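Local coordinates for Low molecular weight protein-tyrosine-phosphatase YfkJ (Bacillus subtilis, PDB 4ETM), which removes phosphate from phosphotyrosine residues of proteins as a low molecular weight protein-tyrosine phosphatase and takes part in resistance to ethanol stress, at residues A[30-35]-A[54-59]; A[87-90]-A[94-97]. All coordinates share one frame; numbering follows the deposited sequence.

The phosphate-binding loop leads from strand 19-25 into helix 31-45. Contact 1 packs the first turn of that helix on strand 52-58, the next strand in sequence, and so closes the first beta-alpha-beta unit of the parallel sheet. The chain then runs through helix 70-78 to residues 87-90. Contact 2 closes a short loop there, with only three residues between its segments, and ties it to helix 93-98. The two contacts follow in series and neither crosses the other. Their centres lie about 10 Å apart, yet they touch: residues 87-90 run beside the end of strand 52-58, where G58 N lies 2.8 Å from R89 O.

Contact 1: residues A[30-35]-A[54-59]. With K (potassium ion), chain E; PO4 (phosphate ion), chain C.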
loop_
_atom_site.group_PDB
_atom_site.type_symbol
_atom_site.label_atom_id
_atom_site.label_comp_id
_atom_site.label_asym_id
_atom_site.label_seq_id
_atom_site.Cartn_x
_atom_site.Cartn_y
_atom_site.Cartn_z
ATOM N N CYS A 30 11.515 13.611 -2.222
ATOM C CA CYS A 30 12.612 12.785 -2.739
ATOM C C CYS A 30 12.279 12.083 -4.066
ATOM O O CYS A 30 12.789 12.471 -5.131
ATOM C CB CYS A 30 13.074 11.767 -1.695
ATOM S SG CYS A 30 13.677 12.469 -0.138
ATOM N N ARG A 31 11.407 11.082 -4.012
ATOM C CA ARG A 31 11.169 10.203 -5.159
ATOM C C ARG A 31 10.312 10.783 -6.279
ATOM O O ARG A 31 10.768 10.825 -7.435
ATOM C CB ARG A 31 10.583 8.863 -4.701
ATOM C CG ARG A 31 11.570 8.016 -3.903
ATOM C CD ARG A 31 10.864 6.904 -3.170
ATOM N NE ARG A 31 10.013 7.437 -2.109
ATOM C CZ ARG A 31 9.135 6.714 -1.432
ATOM N NH1 ARG A 31 8.973 5.423 -1.703
ATOM N NH2 ARG A 31 8.402 7.305 -0.497
ATOM N N SER A 32 9.085 11.198 -5.965
ATOM C CA SER A 32 8.192 11.685 -7.010
ATOM C C SER A 32 8.712 12.947 -7.720
ATOM O O SER A 32 8.534 13.059 -8.930
ATOM C CB SER A 32 6.728 11.805 -6.563
ATOM O OG SER A 32 6.578 12.725 -5.498
ATOM N N PRO A 33 9.354 13.883 -6.997
ATOM C CA PRO A 33 9.902 14.993 -7.783
ATOM C C PRO A 33 10.997 14.515 -8.732
ATOM O O PRO A 33 11.081 15.011 -9.851
ATOM C CB PRO A 33 10.475 15.935 -6.711
ATOM C CG PRO A 33 9.667 15.621 -5.479
ATOM C CD PRO A 33 9.479 14.138 -5.544
ATOM N N MET A 34 11.811 13.551 -8.300
ATOM C CA MET A 34 12.873 13.028 -9.165
ATOM C C MET A 34 12.247 12.370 -10.385
ATOM O O MET A 34 12.734 12.535 -11.501
ATOM C CB MET A 34 13.746 12.021 -8.418
ATOM C CG MET A 34 15.007 11.638 -9.167
ATOM S SD MET A 34 15.999 10.307 -8.432
ATOM C CE MET A 34 16.528 11.024 -6.881
ATOM N N ALA A 35 11.153 11.645 -10.163
ATOM C CA ALA A 35 10.486 10.957 -11.259
ATOM C C ALA A 35 9.845 11.960 -12.208
ATOM O O ALA A 35 9.997 11.853 -13.425
ATOM C CB ALA A 35 9.460 9.982 -10.744
ATOM N N ALA A 54 3.532 16.028 -16.952
ATOM C CA ALA A 54 3.732 15.334 -15.677
ATOM C C ALA A 54 3.699 16.287 -14.480
ATOM O O ALA A 54 3.990 17.477 -14.616
ATOM C CB ALA A 54 5.038 14.535 -15.699
ATOM N N ASP A 55 3.325 15.747 -13.316
ATOM C CA ASP A 55 3.296 16.489 -12.059
ATOM C C ASP A 55 3.628 15.475 -10.974
ATOM O O ASP A 55 3.762 14.284 -11.263
ATOM C CB ASP A 55 1.915 17.103 -11.798
ATOM C CG ASP A 55 1.901 18.068 -10.612
ATOM O OD1 ASP A 55 2.980 18.571 -10.216
ATOM O OD2 ASP A 55 0.795 18.343 -10.076
ATOM N N SER A 56 3.785 15.922 -9.732
ATOM C CA SER A 56 3.951 14.970 -8.635
ATOM C C SER A 56 3.145 15.408 -7.425
ATOM O O SER A 56 2.582 16.469 -7.429
ATOM C CB SER A 56 5.425 14.698 -8.298
ATOM O OG SER A 56 6.168 15.866 -8.023
ATOM N N ALA A 57 3.062 14.588 -6.399
ATOM C CA ALA A 57 2.360 14.971 -5.169
ATOM C C ALA A 57 2.641 13.911 -4.131
ATOM O O ALA A 57 3.032 12.786 -4.463
ATOM C CB ALA A 57 0.847 15.097 -5.395
ATOM N N GLY A 58 2.412 14.245 -2.865
ATOM C CA GLY A 58 2.729 13.321 -1.798
ATOM C C GLY A 58 1.523 12.872 -1.003
ATOM O O GLY A 58 0.537 13.584 -0.904
ATOM N N ILE A 59 1.621 11.682 -0.422
ATOM C CA ILE A 59 0.596 11.207 0.482
ATOM C C ILE A 59 0.486 12.083 1.732
ATOM O O ILE A 59 -0.629 12.434 2.154
ATOM C CB ILE A 59 0.842 9.749 0.905
ATOM C CG1 ILE A 59 0.817 8.823 -0.316
ATOM C CG2 ILE A 59 -0.247 9.334 1.887
ATOM C CD1 ILE A 59 -0.465 8.929 -1.130
HETATM K K K E . 4.811 18.806 -6.624
HETATM P P PO4 C . 9.789 10.919 -0.439
HETATM O O1 PO4 C . 10.713 10.806 0.758
HETATM O O2 PO4 C . 9.548 12.375 -0.661
HETATM O O3 PO4 C . 8.519 10.183 -0.147
HETATM O O4 PO4 C . 10.409 10.202 -1.623
HETATM O O HOH W 1 8.033 18.345 -6.244
#
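The phosphate-binding loop (P-loop) of the phosphatase ends here, where helix 31-45 starts and packs on strand 52-58 in a beta-alpha-beta crossover. The short segments run antiparallel, 178° between their directions, with axes 7.5 Å apart. S32 and S56 carry the packing. Their CB atoms face each other, and S32 OG lies 3.6 Å from S56 CB. Both hydroxyls are turned to partners outside the two segments: S32 OG accepts from N28 ND2, and S56 OG bonds E36 OE2. No hydrogen bond crosses between the segments. P33 also joins the packing, with its CA against S56 OG.

The S32 side chain is about 3 Å from that of the nucleophile C25 at their nearest atoms, and the phosphate ion occupies the catalytic pocket. R31, an active-site residue, holds this ion in two ways. Its backbone N bonds phosphate O4 at 2.7 Å. Its chain bends back at chi3 (-68°) and brings the guanidinium edge to the ion, with P in the guanidinium plane. R31 NE bonds the same O4 at 2.8 Å, nearly straight at 173°, while R31 NH2 bonds O3 at 2.9 Å. O4 is thus gripped twice by one residue. R31 NH1 makes a salt bridge with D106 and a hydrogen bond to V140 O; these should fix the rotation of the guanidinium. The backbone N atoms of G27 and I29 add further bonds to the ion. The N-terminal end of helix 31-45 would probably favour its negative charge.

A potassium ion lies at the strand. S56 O and a water are each a long 3.3 Å from it, and N28 OD1 is another ligand. On the phosphate, C30 N bonds O2 at 2.8 Å.

Contact 2: residues A[87-90]-A[94-97]; sequences LARQ and QDLD
R89 NH2 is shared by two carboxylates: it bonds D95 OD1 at 2.9 Å and makes a salt bridge with D55 of strand 52-58. R89 NH1 bonds D95 OD2, also at 2.9 Å. The two terminal nitrogens therefore grip D95 end-on, one to each oxygen. The fit is not flat. The guanidinium and carboxylate planes stand 48° apart. R89 NH1 reaches OD2 on its syn side, close to the carboxylate plane. R89 NH2 instead meets OD1 from above that plane, and its bond is more bent, with an N-H...O angle of 148°.

The side chains approach from opposite directions. R89 is stretched from CG to NE, which carries its charge across to the helix. D95 keeps its CG beside its own backbone N (chi1 -74°), which places OD2 by S92 N as well as by R89 NH1. OD2 accepts a bond from each. The bond from S92 N is as in one half of a capping box, and it should fix the carboxylate at the helix start. The charge of R89 probably offsets those of both D55 and D95.

The salt bridge joins loop 87-90 to helix 93-98. F99, just beyond the helix, packs on R89, and L22 of strand 19-25 touches both R89 and D95.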
loop_
_atom_site.group_PDB
_atom_site.type_symbol
_atom_site.label_atom_id
_atom_site.label_comp_id
_atom_site.label_asym_id
_atom_site.label_seq_id
_atom_site.Cartn_x
_atom_site.Cartn_y
_atom_site.Cartn_z
ATOM N N LEU A 87 7.638 22.323 -6.246
ATOM C CA LEU A 87 7.436 22.556 -4.813
ATOM C C LEU A 87 6.411 21.595 -4.258
ATOM O O LEU A 87 5.288 21.592 -4.730
ATOM C CB LEU A 87 6.878 23.955 -4.581
ATOM C CG LEU A 87 7.722 25.177 -4.886
ATOM C CD1 LEU A 87 6.872 26.409 -4.653
ATOM C CD2 LEU A 87 8.944 25.176 -3.988
ATOM N N ALA A 88 6.741 20.868 -3.201
ATOM C CA ALA A 88 5.880 19.808 -2.685
ATOM C C ALA A 88 4.410 20.181 -2.460
ATOM O O ALA A 88 4.091 21.293 -2.023
ATOM C CB ALA A 88 6.462 19.233 -1.397
ATOM N N ARG A 89 3.537 19.220 -2.738
ATOM C CA ARG A 89 2.109 19.362 -2.480
ATOM C C ARG A 89 1.535 18.014 -2.094
ATOM O O ARG A 89 2.135 16.972 -2.370
ATOM C CB ARG A 89 1.372 19.925 -3.696
ATOM C CG ARG A 89 0.995 18.899 -4.764
ATOM C CD ARG A 89 0.253 19.597 -5.909
ATOM N NE ARG A 89 -0.024 18.731 -7.051
ATOM C CZ ARG A 89 -1.095 17.949 -7.147
ATOM N NH1 ARG A 89 -1.994 17.907 -6.162
ATOM N NH2 ARG A 89 -1.263 17.204 -8.224
ATOM N N GLN A 90 0.383 18.031 -1.440
ATOM C CA GLN A 90 -0.232 16.812 -0.961
ATOM C C GLN A 90 -1.333 16.416 -1.931
ATOM O O GLN A 90 -2.128 17.249 -2.344
ATOM C CB GLN A 90 -0.813 17.029 0.434
ATOM C CG GLN A 90 -1.437 15.792 1.068
ATOM C CD GLN A 90 -1.739 15.996 2.538
ATOM O OE1 GLN A 90 -2.105 17.093 2.964
ATOM N NE2 GLN A 90 -1.589 14.948 3.323
ATOM N N GLN A 94 -9.375 14.961 -5.911
ATOM C CA GLN A 94 -9.568 15.491 -7.260
ATOM C C GLN A 94 -8.450 15.081 -8.225
ATOM O O GLN A 94 -8.675 14.966 -9.429
ATOM C CB GLN A 94 -9.739 17.015 -7.230
ATOM C CG GLN A 94 -10.234 17.612 -8.542
ATOM C CD GLN A 94 -11.553 17.006 -8.996
ATOM O OE1 GLN A 94 -12.490 16.865 -8.205
ATOM N NE2 GLN A 94 -11.629 16.632 -10.271
ATOM N N ASP A 95 -7.253 14.853 -7.696
ATOM C CA ASP A 95 -6.144 14.376 -8.505
ATOM C C ASP A 95 -6.460 13.026 -9.156
ATOM O O ASP A 95 -5.995 12.741 -10.257
ATOM C CB ASP A 95 -4.874 14.237 -7.659
ATOM C CG ASP A 95 -4.247 15.575 -7.303
ATOM O OD1 ASP A 95 -4.062 16.421 -8.203
ATOM O OD2 ASP A 95 -3.914 15.764 -6.115
ATOM N N LEU A 96 -7.235 12.196 -8.465
ATOM C CA LEU A 96 -7.583 10.878 -8.987
ATOM C C LEU A 96 -8.322 11.006 -10.319
ATOM O O LEU A 96 -8.032 10.283 -11.266
ATOM C CB LEU A 96 -8.441 10.102 -7.981
ATOM C CG LEU A 96 -7.843 9.891 -6.590
ATOM C CD1 LEU A 96 -8.876 9.279 -5.664
ATOM C CD2 LEU A 96 -6.617 9.021 -6.660
ATOM N N ASP A 97 -9.253 11.942 -10.397
ATOM C CA ASP A 97 -10.059 12.094 -11.601
ATOM C C ASP A 97 -9.327 12.908 -12.670
ATOM O O ASP A 97 -9.621 12.785 -13.854
ATOM C CB ASP A 97 -11.397 12.752 -11.267
ATOM C CG ASP A 97 -12.306 11.854 -10.433
ATOM O OD1 ASP A 97 -12.164 10.611 -10.503
ATOM O OD2 ASP A 97 -13.174 12.395 -9.713
#